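Local coordinates for protein Nrps/pks (Streptomyces albus, PDB 4OPF) that is a ketosynthase domain of the AT-less polyketide synthase that makes oxazolomycin, and probably binds or transfers its acyl intermediates, at residues D78-L89 against Y138-F147; G220-G228 against K328-A337. All coordinates share one frame; numbering follows the deposited sequence.

Overall arrangement
Both contacts are largely buried, but contact 2 lies deeper, its centre about 11 Å from the chain centre against about 18 Å for contact 1. Contact 1 (78-89 with 138-147) joins two helices through leucine packing, with polar bonds at one end and the second subunit beside the other. Contact 2 (220-228 with 328-337) joins a loop and strand start to a short helix and the loop after it, and rests on backbone bonds and a CH-pi contact. They hold different elements yet touch: Val-227 of strand 226-234 packs against Leu-83, Leu-84 and Glu-87 of helix 79-95, so contact 1, whose Leu-84 and Leu-143 touch strand 107-112, packs on the sheet holding both strands.

Contact 1: D78-L89 against Y138-F147; sequences DPQALLLLEETL and YLAANLSHHF
Tyr-138 OH donates to Asp-78 OD2 at 2.4 Å, a very short bond whose exact length is doubtful. OD2 lies at the ring's edge, in its plane, while the carboxylate is turned 65° from the ring. On its syn side OD2 also accepts Gln-80 NE2 at 3.0 Å. Asp-78, at the N-cap of helix 79-95, accepts Gln-80 N through OD1, from above the carboxylate plane. Arg-116 N and Arg-114 O give Tyr-138 OH and Gln-80 NE2 second partners. Replacing Asp-78 with an alanine would probably leave the helix start uncapped and deprive the phenol and the Gln-80 amide of a shared acceptor. Leu-139 CD2 reaches Ala-81 N (3.8 Å) and Gln-80 CB, with Leu-84 CD1 coming crosswise to it. Leu-85 and Leu-143 lie antiparallel alongside each other, and Leu-85 fits as a knob among Asn-142, Leu-143, His-146 and Phe-147. With Thr-88 OG1 beside its own backbone N (chi1 -60°), OG1 reaches Leu-84 O at 2.8 Å and CG2 meets Phe-147 CE2 obliquely. The axes of segments 79-89 and 138-147 come within 9.4 Å, with a signed crossing angle of -40°. This is helix-on-helix packing over a sheet, in keeping with the layered thiolase fold.

Contact 2: G220-G228 against K328-A337; sequences GFTPAEGVG and KPNIGHPQCA
Phe-221 lies against Lys-328, the lysine chain running roughly perpendicular to the phenylalanine side chain. Lys-328 CB stands 3.7 Å from the Phe-221 ring centroid and 15° off its normal, a CH-pi contact over one face. Beyond it the extended lysine chain sets CD 3.6 Å from Phe-221 CE2, then leads NZ away to Asn-295 O and Ala-296 O. Phe-221 CB also meets His-333 CB at 3.8 Å. The backbones form a single beta bridge between Pro-223 and His-333: His-333 N donates almost straight to Thr-222 O (2.9 Å, 173°), and Ala-224 N bonds to His-333 O at 3.1 Å from well above the carbonyl plane. Gln-335 NE2 reaches that oxygen from the other face, so two donors grip it. Ala-224 CB points toward segment 328-337, coming within 3.1 Å of Ile-331 O. KPNIGH resembles the ketosynthase motif whose histidine belongs to the active site, and His-333 touches Cys-160 of the TACSS sequence, so His-333 probably lies in the catalytic pocket; Asn-295 probably stands where these enzymes usually have another histidine. Downstream, strand 226-234 runs between strands 181-188 and 9-17, while helix 338-352 begins just after Ala-337 and sets Glu-338 against both Lys-328 and His-333.

Contact 1: D78-L89 against Y138-F147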
ATOM      1  N   ASP A  78     -10.056  15.160 -11.554  1.00 33.49           N
ATOM      2  CA  ASP A  78     -10.814  13.923 -11.670  1.00 31.69           C
ATOM      3  C   ASP A  78     -12.088  14.035 -10.804  1.00 30.43           C
ATOM      4  O   ASP A  78     -12.010  14.249  -9.588  1.00 29.16           O
ATOM      5  CB  ASP A  78      -9.903  12.763 -11.238  1.00 31.12           C
ATOM      6  CG  ASP A  78     -10.576  11.392 -11.283  1.00 30.65           C
ATOM      7  OD1 ASP A  78     -11.771  11.269 -11.647  1.00 28.88           O
ATOM      8  OD2 ASP A  78      -9.868  10.426 -10.905  1.00 30.73           O
ATOM      9  N   PRO A  79     -13.252  13.820 -11.414  1.00 30.98           N
ATOM     10  CA  PRO A  79     -14.459  13.894 -10.585  1.00 30.95           C
ATOM     11  C   PRO A  79     -14.547  12.877  -9.466  1.00 28.27           C
ATOM     12  O   PRO A  79     -15.278  13.113  -8.502  1.00 27.52           O
ATOM     13  CB  PRO A  79     -15.625  13.716 -11.585  1.00 33.94           C
ATOM     14  CG  PRO A  79     -15.002  13.413 -12.914  1.00 36.31           C
ATOM     15  CD  PRO A  79     -13.558  13.849 -12.866  1.00 34.95           C
ATOM     16  N   GLN A  80     -13.810  11.769  -9.569  1.00 26.07           N
ATOM     17  CA  GLN A  80     -13.722  10.820  -8.460  1.00 25.44           C
ATOM     18  C   GLN A  80     -13.130  11.502  -7.237  1.00 25.43           C
ATOM     19  O   GLN A  80     -13.504  11.176  -6.117  1.00 25.02           O
ATOM     20  CB  GLN A  80     -12.882   9.603  -8.854  1.00 26.24           C
ATOM     21  CG  GLN A  80     -13.424   8.810 -10.042  1.00 28.23           C
ATOM     22  CD  GLN A  80     -12.565   7.593 -10.382  1.00 30.80           C
ATOM     23  OE1 GLN A  80     -13.070   6.486 -10.405  1.00 29.44           O
ATOM     24  NE2 GLN A  80     -11.257   7.801 -10.670  1.00 28.72           N
ATOM     25  N   ALA A  81     -12.219  12.464  -7.438  1.00 26.18           N
ATOM     26  CA  ALA A  81     -11.600  13.121  -6.323  1.00 25.43           C
ATOM     27  C   ALA A  81     -12.617  14.037  -5.628  1.00 26.63           C
ATOM     28  O   ALA A  81     -12.681  14.094  -4.388  1.00 26.89           O
ATOM     29  CB  ALA A  81     -10.364  13.893  -6.766  1.00 26.86           C
ATOM     30  N   LEU A  82     -13.415  14.746  -6.400  1.00 25.82           N
ATOM     31  CA  LEU A  82     -14.425  15.627  -5.834  1.00 26.94           C
ATOM     32  C   LEU A  82     -15.482  14.835  -5.070  1.00 27.14           C
ATOM     33  O   LEU A  82     -15.914  15.244  -4.013  1.00 26.74           O
ATOM     34  CB  LEU A  82     -15.102  16.421  -6.918  1.00 28.54           C
ATOM     35  CG  LEU A  82     -14.136  17.292  -7.723  1.00 32.73           C
ATOM     36  CD1 LEU A  82     -14.793  17.946  -8.918  1.00 35.61           C
ATOM     37  CD2 LEU A  82     -13.651  18.385  -6.810  1.00 33.07           C
ATOM     38  N   LEU A  83     -15.886  13.691  -5.606  1.00 25.56           N
ATOM     39  CA  LEU A  83     -16.832  12.854  -4.933  1.00 25.61           C
ATOM     40  C   LEU A  83     -16.290  12.307  -3.620  1.00 24.71           C
ATOM     41  O   LEU A  83     -17.023  12.211  -2.652  1.00 24.41           O
ATOM     42  CB  LEU A  83     -17.179  11.697  -5.851  1.00 27.96           C
ATOM     43  CG  LEU A  83     -18.232  10.704  -5.426  1.00 29.58           C
ATOM     44  CD1 LEU A  83     -19.515  11.391  -5.114  1.00 30.92           C
ATOM     45  CD2 LEU A  83     -18.445   9.661  -6.528  1.00 31.16           C
ATOM     46  N   LEU A  84     -15.032  11.890  -3.603  1.00 23.91           N
ATOM     47  CA  LEU A  84     -14.393  11.430  -2.372  1.00 24.06           C
ATOM     48  C   LEU A  84     -14.333  12.521  -1.306  1.00 24.63           C
ATOM     49  O   LEU A  84     -14.461  12.238  -0.115  1.00 24.38           O
ATOM     50  CB  LEU A  84     -12.970  10.977  -2.629  1.00 24.52           C
ATOM     51  CG  LEU A  84     -12.849   9.553  -3.089  1.00 27.87           C
ATOM     52  CD1 LEU A  84     -11.368   9.322  -3.371  1.00 27.94           C
ATOM     53  CD2 LEU A  84     -13.326   8.546  -2.027  1.00 28.39           C
ATOM     54  N   LEU A  85     -14.072  13.761  -1.716  1.00 24.28           N
ATOM     55  CA  LEU A  85     -14.074  14.870  -0.752  1.00 26.53           C
ATOM     56  C   LEU A  85     -15.445  15.003  -0.032  1.00 26.07           C
ATOM     57  O   LEU A  85     -15.502  15.118   1.193  1.00 23.76           O
ATOM     58  CB  LEU A  85     -13.731  16.209  -1.443  1.00 26.85           C
ATOM     59  CG  LEU A  85     -12.240  16.365  -1.767  1.00 27.86           C
ATOM     60  CD1 LEU A  85     -12.034  17.526  -2.717  1.00 30.30           C
ATOM     61  CD2 LEU A  85     -11.473  16.647  -0.488  1.00 29.68           C
ATOM     62  N   GLU A  86     -16.514  14.962  -0.807  1.00 25.99           N
ATOM     63  CA  GLU A  86     -17.872  15.010  -0.237  1.00 28.62           C
ATOM     64  C   GLU A  86     -18.110  13.837   0.663  1.00 26.34           C
ATOM     65  O   GLU A  86     -18.590  14.001   1.780  1.00 26.13           O
ATOM     66  CB  GLU A  86     -19.000  14.957  -1.279  1.00 30.80           C
ATOM     67  CG  GLU A  86     -19.229  16.178  -2.060  1.00 36.88           C
ATOM     68  CD  GLU A  86     -20.515  16.149  -2.909  1.00 39.06           C
ATOM     69  OE1 GLU A  86     -21.289  15.141  -2.925  1.00 40.97           O
ATOM     70  OE2 GLU A  86     -20.746  17.177  -3.598  1.00 43.37           O
ATOM     71  N   GLU A  87     -17.866  12.655   0.153  1.00 25.43           N
ATOM     72  CA  GLU A  87     -18.198  11.476   0.955  1.00 27.14           C
ATOM     73  C   GLU A  87     -17.335  11.341   2.192  1.00 25.37           C
ATOM     74  O   GLU A  87     -17.785  10.793   3.180  1.00 25.14           O
ATOM     75  CB  GLU A  87     -18.107  10.216   0.151  1.00 28.60           C
ATOM     76  CG  GLU A  87     -19.206  10.128  -0.867  1.00 34.12           C
ATOM     77  CD  GLU A  87     -20.605  10.074  -0.224  1.00 36.64           C
ATOM     78  OE1 GLU A  87     -20.836   9.447   0.863  1.00 39.61           O
ATOM     79  OE2 GLU A  87     -21.475  10.687  -0.830  1.00 38.48           O
ATOM     80  N   THR A  88     -16.078  11.783   2.139  1.00 24.06           N
ATOM     81  CA  THR A  88     -15.239  11.755   3.341  1.00 22.52           C
ATOM     82  C   THR A  88     -15.821  12.742   4.351  1.00 22.82           C
ATOM     83  O   THR A  88     -15.937  12.392   5.526  1.00 22.55           O
ATOM     84  CB  THR A  88     -13.782  12.047   3.016  1.00 23.15           C
ATOM     85  OG1 THR A  88     -13.308  11.055   2.087  1.00 21.45           O
ATOM     86  CG2 THR A  88     -12.935  12.097   4.289  1.00 23.15           C
ATOM     87  N   LEU A  89     -16.186  13.950   3.915  1.00 22.38           N
ATOM     88  CA  LEU A  89     -16.863  14.871   4.793  1.00 24.01           C
ATOM     89  C   LEU A  89     -18.101  14.220   5.427  1.00 24.84           C
ATOM     90  O   LEU A  89     -18.306  14.354   6.634  1.00 24.02           O
ATOM     91  CB  LEU A  89     -17.250  16.144   4.085  1.00 26.12           C
ATOM     92  CG  LEU A  89     -18.060  17.135   4.913  1.00 28.00           C
ATOM     93  CD1 LEU A  89     -17.297  17.648   6.142  1.00 30.08           C
ATOM     94  CD2 LEU A  89     -18.468  18.257   4.015  1.00 28.29           C
ATOM     95  N   TYR A 138      -3.198  11.206  -6.187  1.00 28.74           N
ATOM     96  CA  TYR A 138      -4.027  12.388  -5.909  1.00 29.54           C
ATOM     97  C   TYR A 138      -5.342  12.010  -5.207  1.00 27.29           C
ATOM     98  O   TYR A 138      -5.840  12.774  -4.410  1.00 26.36           O
ATOM     99  CB  TYR A 138      -4.313  13.232  -7.180  1.00 33.71           C
ATOM    100  CG  TYR A 138      -5.157  12.474  -8.198  1.00 36.58           C
ATOM    101  CD1 TYR A 138      -6.541  12.430  -8.098  1.00 35.24           C
ATOM    102  CD2 TYR A 138      -4.569  11.801  -9.244  1.00 39.35           C
ATOM    103  CE1 TYR A 138      -7.308  11.751  -9.032  1.00 36.45           C
ATOM    104  CE2 TYR A 138      -5.332  11.085 -10.166  1.00 41.95           C
ATOM    105  CZ  TYR A 138      -6.703  11.050 -10.038  1.00 39.43           C
ATOM    106  OH  TYR A 138      -7.462  10.356 -10.962  1.00 39.37           O
ATOM    107  N   LEU A 139      -5.904  10.817  -5.467  1.00 24.36           N
ATOM    108  CA  LEU A 139      -7.159  10.460  -4.846  1.00 24.48           C
ATOM    109  C   LEU A 139      -7.034  10.471  -3.312  1.00 24.74           C
ATOM    110  O   LEU A 139      -7.989  10.923  -2.640  1.00 24.88           O
ATOM    111  CB  LEU A 139      -7.691   9.080  -5.316  1.00 25.40           C
ATOM    112  CG  LEU A 139      -8.181   9.026  -6.769  1.00 27.52           C
ATOM    113  CD1 LEU A 139      -8.538   7.604  -7.070  1.00 28.98           C
ATOM    114  CD2 LEU A 139      -9.425   9.882  -6.981  1.00 28.74           C
ATOM    115  N   ALA A 140      -5.922   9.935  -2.786  1.00 21.63           N
ATOM    116  CA  ALA A 140      -5.660   9.969  -1.351  1.00 21.60           C
ATOM    117  C   ALA A 140      -5.113  11.355  -0.936  1.00 21.79           C
ATOM    118  O   ALA A 140      -5.539  11.944   0.069  1.00 20.94           O
ATOM    119  CB  ALA A 140      -4.688   8.865  -0.968  1.00 21.55           C
ATOM    120  N   ALA A 141      -4.185  11.885  -1.697  1.00 23.05           N
ATOM    121  CA  ALA A 141      -3.475  13.149  -1.322  1.00 25.16           C
ATOM    122  C   ALA A 141      -4.422  14.332  -1.253  1.00 25.23           C
ATOM    123  O   ALA A 141      -4.235  15.182  -0.387  1.00 24.49           O
ATOM    124  CB  ALA A 141      -2.333  13.502  -2.292  1.00 26.46           C
ATOM    125  N   ASN A 142      -5.436  14.388  -2.114  1.00 24.94           N
ATOM    126  CA  ASN A 142      -6.423  15.448  -1.986  1.00 27.16           C
ATOM    127  C   ASN A 142      -7.114  15.434  -0.668  1.00 25.60           C
ATOM    128  O   ASN A 142      -7.396  16.468  -0.137  1.00 24.49           O
ATOM    129  CB  ASN A 142      -7.509  15.332  -3.025  1.00 32.04           C
ATOM    130  CG  ASN A 142      -7.085  15.888  -4.327  1.00 37.56           C
ATOM    131  OD1 ASN A 142      -6.531  16.967  -4.372  1.00 42.67           O
ATOM    132  ND2 ASN A 142      -7.347  15.173  -5.402  1.00 40.40           N
ATOM    133  N   LEU A 143      -7.381  14.246  -0.129  1.00 22.92           N
ATOM    134  CA  LEU A 143      -8.074  14.151   1.116  1.00 22.56           C
ATOM    135  C   LEU A 143      -7.170  14.593   2.246  1.00 23.54           C
ATOM    136  O   LEU A 143      -7.576  15.337   3.140  1.00 22.83           O
ATOM    137  CB  LEU A 143      -8.599  12.736   1.365  1.00 22.74           C
ATOM    138  CG  LEU A 143      -9.534  12.156   0.322  1.00 23.33           C
ATOM    139  CD1 LEU A 143      -9.993  10.760   0.671  1.00 24.98           C
ATOM    140  CD2 LEU A 143     -10.740  13.023   0.172  1.00 24.98           C
ATOM    141  N   SER A 144      -5.942  14.103   2.224  1.00 22.72           N
ATOM    142  CA  SER A 144      -4.977  14.452   3.253  1.00 22.40           C
ATOM    143  C   SER A 144      -4.740  15.950   3.228  1.00 22.81           C
ATOM    144  O   SER A 144      -4.588  16.557   4.293  1.00 23.72           O
ATOM    145  CB  SER A 144      -3.662  13.729   3.026  1.00 22.27           C
ATOM    146  OG  SER A 144      -3.853  12.321   3.148  1.00 22.80           O
ATOM    147  N   HIS A 145      -4.662  16.534   2.043  1.00 22.89           N
ATOM    148  CA  HIS A 145      -4.422  17.957   1.935  1.00 26.31           C
ATOM    149  C   HIS A 145      -5.626  18.759   2.452  1.00 26.18           C
ATOM    150  O   HIS A 145      -5.471  19.610   3.313  1.00 25.10           O
ATOM    151  CB  HIS A 145      -4.113  18.351   0.484  1.00 28.23           C
ATOM    152  CG  HIS A 145      -3.908  19.813   0.298  1.00 32.38           C
ATOM    153  ND1 HIS A 145      -4.898  20.653  -0.150  1.00 35.06           N
ATOM    154  CD2 HIS A 145      -2.821  20.594   0.514  1.00 35.14           C
ATOM    155  CE1 HIS A 145      -4.433  21.888  -0.216  1.00 35.60           C
ATOM    156  NE2 HIS A 145      -3.177  21.873   0.192  1.00 36.43           N
ATOM    157  N   HIS A 146      -6.828  18.427   1.997  1.00 25.76           N
ATOM    158  CA  HIS A 146      -7.971  19.227   2.335  1.00 27.16           C
ATOM    159  C   HIS A 146      -8.334  19.129   3.812  1.00 28.67           C
ATOM    160  O   HIS A 146      -8.656  20.130   4.393  1.00 28.48           O
ATOM    161  CB  HIS A 146      -9.216  18.903   1.528  1.00 29.40           C
ATOM    162  CG  HIS A 146     -10.430  19.612   2.069  1.00 34.82           C
ATOM    163  ND1 HIS A 146     -10.655  20.973   1.877  1.00 37.35           N
ATOM    164  CD2 HIS A 146     -11.413  19.187   2.907  1.00 34.88           C
ATOM    165  CE1 HIS A 146     -11.755  21.328   2.527  1.00 38.06           C
ATOM    166  NE2 HIS A 146     -12.228  20.268   3.169  1.00 37.26           N
ATOM    167  N   PHE A 147      -8.286  17.937   4.409  1.00 24.70           N
ATOM    168  CA  PHE A 147      -8.640  17.761   5.792  1.00 24.72           C
ATOM    169  C   PHE A 147      -7.446  17.867   6.735  1.00 25.05           C
ATOM    170  O   PHE A 147      -7.623  17.755   7.946  1.00 26.85           O
ATOM    171  CB  PHE A 147      -9.333  16.412   5.932  1.00 25.21           C
ATOM    172  CG  PHE A 147     -10.668  16.344   5.240  1.00 25.63           C
ATOM    173  CD1 PHE A 147     -11.769  17.008   5.782  1.00 26.33           C
ATOM    174  CD2 PHE A 147     -10.835  15.646   4.071  1.00 25.23           C
ATOM    175  CE1 PHE A 147     -13.017  16.942   5.170  1.00 26.81           C
ATOM    176  CE2 PHE A 147     -12.081  15.554   3.481  1.00 26.04           C
ATOM    177  CZ  PHE A 147     -13.170  16.202   4.035  1.00 26.71           C
TER
HETATM  178  O   HOH W   1      -9.632  12.990  -3.626  1.00 38.72           O

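Contact 2: G220-G228 against K328-A337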
ATOM      1  N   GLY A 220     -21.093 -12.171 -16.411  1.00 85.43           N
ATOM      2  CA  GLY A 220     -20.513 -10.916 -15.887  1.00 80.51           C
ATOM      3  C   GLY A 220     -21.575  -9.820 -15.803  1.00 79.32           C
ATOM      4  O   GLY A 220     -22.669  -9.948 -16.373  1.00 81.58           O
ATOM      5  N   PHE A 221     -21.257  -8.725 -15.120  1.00 74.11           N
ATOM      6  CA  PHE A 221     -22.280  -7.734 -14.719  1.00 66.85           C
ATOM      7  C   PHE A 221     -22.213  -6.451 -15.503  1.00 65.11           C
ATOM      8  O   PHE A 221     -21.231  -6.217 -16.200  1.00 70.09           O
ATOM      9  CB  PHE A 221     -22.109  -7.419 -13.239  1.00 58.91           C
ATOM     10  CG  PHE A 221     -22.470  -8.554 -12.360  1.00 54.36           C
ATOM     11  CD1 PHE A 221     -23.800  -8.740 -11.963  1.00 54.60           C
ATOM     12  CD2 PHE A 221     -21.502  -9.468 -11.962  1.00 53.11           C
ATOM     13  CE1 PHE A 221     -24.155  -9.815 -11.157  1.00 58.62           C
ATOM     14  CE2 PHE A 221     -21.837 -10.542 -11.146  1.00 53.59           C
ATOM     15  CZ  PHE A 221     -23.161 -10.721 -10.740  1.00 57.54           C
ATOM     16  N   THR A 222     -23.252  -5.624 -15.374  1.00 59.03           N
ATOM     17  CA  THR A 222     -23.154  -4.235 -15.782  1.00 64.21           C
ATOM     18  C   THR A 222     -22.067  -3.523 -14.928  1.00 55.49           C
ATOM     19  O   THR A 222     -22.142  -3.535 -13.706  1.00 45.55           O
ATOM     20  CB  THR A 222     -24.478  -3.448 -15.602  1.00 69.03           C
ATOM     21  OG1 THR A 222     -25.595  -4.301 -15.814  1.00 72.22           O
ATOM     22  CG2 THR A 222     -24.563  -2.233 -16.605  1.00 74.38           C
ATOM     23  N   PRO A 223     -21.075  -2.919 -15.580  1.00 59.83           N
ATOM     24  CA  PRO A 223     -20.218  -2.005 -14.830  1.00 60.24           C
ATOM     25  C   PRO A 223     -21.067  -0.910 -14.199  1.00 53.78           C
ATOM     26  O   PRO A 223     -22.092  -0.497 -14.765  1.00 53.18           O
ATOM     27  CB  PRO A 223     -19.267  -1.435 -15.890  1.00 65.48           C
ATOM     28  CG  PRO A 223     -19.275  -2.447 -16.997  1.00 70.17           C
ATOM     29  CD  PRO A 223     -20.712  -2.952 -17.014  1.00 69.54           C
ATOM     30  N   ALA A 224     -20.663  -0.525 -12.994  1.00 44.68           N
ATOM     31  CA  ALA A 224     -21.389   0.412 -12.186  1.00 41.80           C
ATOM     32  C   ALA A 224     -20.436   1.402 -11.482  1.00 37.83           C
ATOM     33  O   ALA A 224     -19.239   1.191 -11.389  1.00 38.57           O
ATOM     34  CB  ALA A 224     -22.174  -0.334 -11.140  1.00 41.36           C
ATOM     35  N   GLU A 225     -21.025   2.431 -10.930  1.00 34.94           N
ATOM     36  CA  GLU A 225     -20.325   3.465 -10.215  1.00 33.64           C
ATOM     37  C   GLU A 225     -20.600   3.235  -8.764  1.00 32.87           C
ATOM     38  O   GLU A 225     -21.514   2.497  -8.395  1.00 32.67           O
ATOM     39  CB  GLU A 225     -20.806   4.823 -10.671  1.00 33.10           C
ATOM     40  CG  GLU A 225     -20.446   5.061 -12.110  1.00 34.70           C
ATOM     41  CD  GLU A 225     -20.779   6.472 -12.574  1.00 38.87           C
ATOM     42  OE1 GLU A 225     -21.830   7.044 -12.148  1.00 38.35           O
ATOM     43  OE2 GLU A 225     -19.979   6.999 -13.384  1.00 40.27           O
ATOM     44  N   GLY A 226     -19.772   3.840  -7.935  1.00 29.90           N
ATOM     45  CA  GLY A 226     -19.999   3.829  -6.507  1.00 28.74           C
ATOM     46  C   GLY A 226     -18.881   4.501  -5.732  1.00 26.73           C
ATOM     47  O   GLY A 226     -17.763   4.678  -6.234  1.00 26.70           O
ATOM     48  N   VAL A 227     -19.199   4.852  -4.496  1.00 26.72           N
ATOM     49  CA  VAL A 227     -18.230   5.376  -3.538  1.00 25.17           C
ATOM     50  C   VAL A 227     -18.659   5.034  -2.117  1.00 25.83           C
ATOM     51  O   VAL A 227     -19.844   5.062  -1.751  1.00 25.33           O
ATOM     52  CB  VAL A 227     -18.038   6.912  -3.719  1.00 24.94           C
ATOM     53  CG1 VAL A 227     -19.345   7.644  -3.561  1.00 26.81           C
ATOM     54  CG2 VAL A 227     -16.996   7.516  -2.766  1.00 24.07           C
ATOM     55  N   GLY A 228     -17.663   4.716  -1.312  1.00 23.71           N
ATOM     56  CA  GLY A 228     -17.870   4.435   0.100  1.00 22.66           C
ATOM     57  C   GLY A 228     -16.665   4.869   0.884  1.00 20.68           C
ATOM     58  O   GLY A 228     -15.520   4.750   0.412  1.00 20.53           O
ATOM     59  N   LYS A 328     -24.021  -7.480  -6.103  1.00 27.13           N
ATOM     60  CA  LYS A 328     -23.919  -7.195  -7.542  1.00 28.73           C
ATOM     61  C   LYS A 328     -25.244  -7.270  -8.317  1.00 29.87           C
ATOM     62  O   LYS A 328     -25.474  -6.474  -9.208  1.00 31.03           O
ATOM     63  CB  LYS A 328     -22.895  -8.096  -8.195  1.00 29.67           C
ATOM     64  CG  LYS A 328     -21.499  -7.823  -7.684  1.00 32.35           C
ATOM     65  CD  LYS A 328     -20.481  -8.600  -8.482  1.00 34.77           C
ATOM     66  CE  LYS A 328     -19.143  -8.557  -7.772  1.00 36.85           C
ATOM     67  NZ  LYS A 328     -18.196  -9.369  -8.593  1.00 38.65           N
ATOM     68  N   PRO A 329     -26.133  -8.216  -7.989  1.00 30.70           N
ATOM     69  CA  PRO A 329     -27.433  -8.170  -8.670  1.00 32.53           C
ATOM     70  C   PRO A 329     -28.239  -6.912  -8.306  1.00 32.08           C
ATOM     71  O   PRO A 329     -29.088  -6.517  -9.076  1.00 33.07           O
ATOM     72  CB  PRO A 329     -28.141  -9.422  -8.153  1.00 33.18           C
ATOM     73  CG  PRO A 329     -27.027 -10.318  -7.729  1.00 31.53           C
ATOM     74  CD  PRO A 329     -26.031  -9.376  -7.103  1.00 30.52           C
ATOM     75  N   ASN A 330     -27.959  -6.266  -7.170  1.00 30.52           N
ATOM     76  CA  ASN A 330     -28.654  -5.061  -6.782  1.00 30.73           C
ATOM     77  C   ASN A 330     -28.081  -3.796  -7.445  1.00 32.95           C
ATOM     78  O   ASN A 330     -28.838  -2.903  -7.784  1.00 32.85           O
ATOM     79  CB  ASN A 330     -28.563  -4.834  -5.281  1.00 30.83           C
ATOM     80  CG  ASN A 330     -29.051  -6.027  -4.451  1.00 32.78           C
ATOM     81  OD1 ASN A 330     -28.336  -7.030  -4.259  1.00 34.16           O
ATOM     82  ND2 ASN A 330     -30.229  -5.892  -3.897  1.00 33.19           N
ATOM     83  N   ILE A 331     -26.759  -3.680  -7.543  1.00 31.19           N
ATOM     84  CA  ILE A 331     -26.151  -2.435  -8.020  1.00 33.19           C
ATOM     85  C   ILE A 331     -25.152  -2.568  -9.157  1.00 34.72           C
ATOM     86  O   ILE A 331     -24.580  -1.557  -9.558  1.00 36.44           O
ATOM     87  CB  ILE A 331     -25.421  -1.699  -6.904  1.00 30.51           C
ATOM     88  CG1 ILE A 331     -24.249  -2.507  -6.409  1.00 29.23           C
ATOM     89  CG2 ILE A 331     -26.395  -1.354  -5.775  1.00 32.04           C
ATOM     90  CD1 ILE A 331     -23.397  -1.777  -5.361  1.00 30.87           C
ATOM     91  N   GLY A 332     -24.998  -3.769  -9.714  1.00 35.64           N
ATOM     92  CA  GLY A 332     -23.982  -4.072 -10.732  1.00 36.06           C
ATOM     93  C   GLY A 332     -22.606  -4.283 -10.114  1.00 35.18           C
ATOM     94  O   GLY A 332     -22.505  -4.535  -8.927  1.00 36.71           O
ATOM     95  N   HIS A 333     -21.544  -4.142 -10.917  1.00 35.20           N
ATOM     96  CA  HIS A 333     -20.174  -4.371 -10.487  1.00 36.92           C
ATOM     97  C   HIS A 333     -19.423  -3.025 -10.392  1.00 36.94           C
ATOM     98  O   HIS A 333     -18.975  -2.507 -11.404  1.00 34.49           O
ATOM     99  CB  HIS A 333     -19.449  -5.272 -11.490  1.00 42.01           C
ATOM    100  CG  HIS A 333     -18.151  -5.829 -10.972  1.00 46.34           C
ATOM    101  ND1 HIS A 333     -17.350  -5.163 -10.069  1.00 49.47           N
ATOM    102  CD2 HIS A 333     -17.505  -6.987 -11.245  1.00 53.44           C
ATOM    103  CE1 HIS A 333     -16.282  -5.889  -9.792  1.00 52.25           C
ATOM    104  NE2 HIS A 333     -16.352  -7.009 -10.489  1.00 51.27           N
ATOM    105  N   PRO A 334     -19.273  -2.458  -9.181  1.00 38.68           N
ATOM    106  CA  PRO A 334     -18.632  -1.133  -9.043  1.00 41.12           C
ATOM    107  C   PRO A 334     -17.106  -1.116  -9.083  1.00 40.30           C
ATOM    108  O   PRO A 334     -16.506  -0.213  -8.512  1.00 42.64           O
ATOM    109  CB  PRO A 334     -19.142  -0.616  -7.690  1.00 41.86           C
ATOM    110  CG  PRO A 334     -19.835  -1.745  -7.028  1.00 44.70           C
ATOM    111  CD  PRO A 334     -19.735  -2.988  -7.892  1.00 43.88           C
ATOM    112  N   GLN A 335     -16.497  -2.065  -9.783  1.00 39.67           N
ATOM    113  CA  GLN A 335     -15.057  -2.143  -9.985  1.00 42.45           C
ATOM    114  C   GLN A 335     -14.258  -1.878  -8.669  1.00 38.37           C
ATOM    115  O   GLN A 335     -14.421  -2.616  -7.701  1.00 35.33           O
ATOM    116  CB  GLN A 335     -14.663  -1.193 -11.116  1.00 45.92           C
ATOM    117  CG  GLN A 335     -15.662  -1.159 -12.258  1.00 55.71           C
ATOM    118  CD  GLN A 335     -15.563  -2.378 -13.143  1.00 66.85           C
ATOM    119  OE1 GLN A 335     -14.477  -2.708 -13.625  1.00 77.66           O
ATOM    120  NE2 GLN A 335     -16.699  -3.061 -13.375  1.00 70.55           N
ATOM    121  N   CYS A 336     -13.457  -0.791  -8.586  1.00 38.66           N
ATOM    122  CA  CYS A 336     -12.615  -0.529  -7.377  1.00 34.85           C
ATOM    123  C   CYS A 336     -13.424  -0.300  -6.138  1.00 32.98           C
ATOM    124  O   CYS A 336     -12.965  -0.477  -5.050  1.00 37.26           O
ATOM    125  CB  CYS A 336     -11.612   0.656  -7.620  1.00 35.39           C
ATOM    126  SG  CYS A 336     -10.399   0.258  -8.936  1.00 42.50           S
ATOM    127  N   ALA A 337     -14.637   0.160  -6.288  1.00 34.37           N
ATOM    128  CA  ALA A 337     -15.513   0.289  -5.143  1.00 37.02           C
ATOM    129  C   ALA A 337     -16.287  -1.004  -4.739  1.00 39.09           C
ATOM    130  O   ALA A 337     -17.155  -0.949  -3.859  1.00 39.01           O
ATOM    131  CB  ALA A 337     -16.523   1.403  -5.437  1.00 37.57           C
TER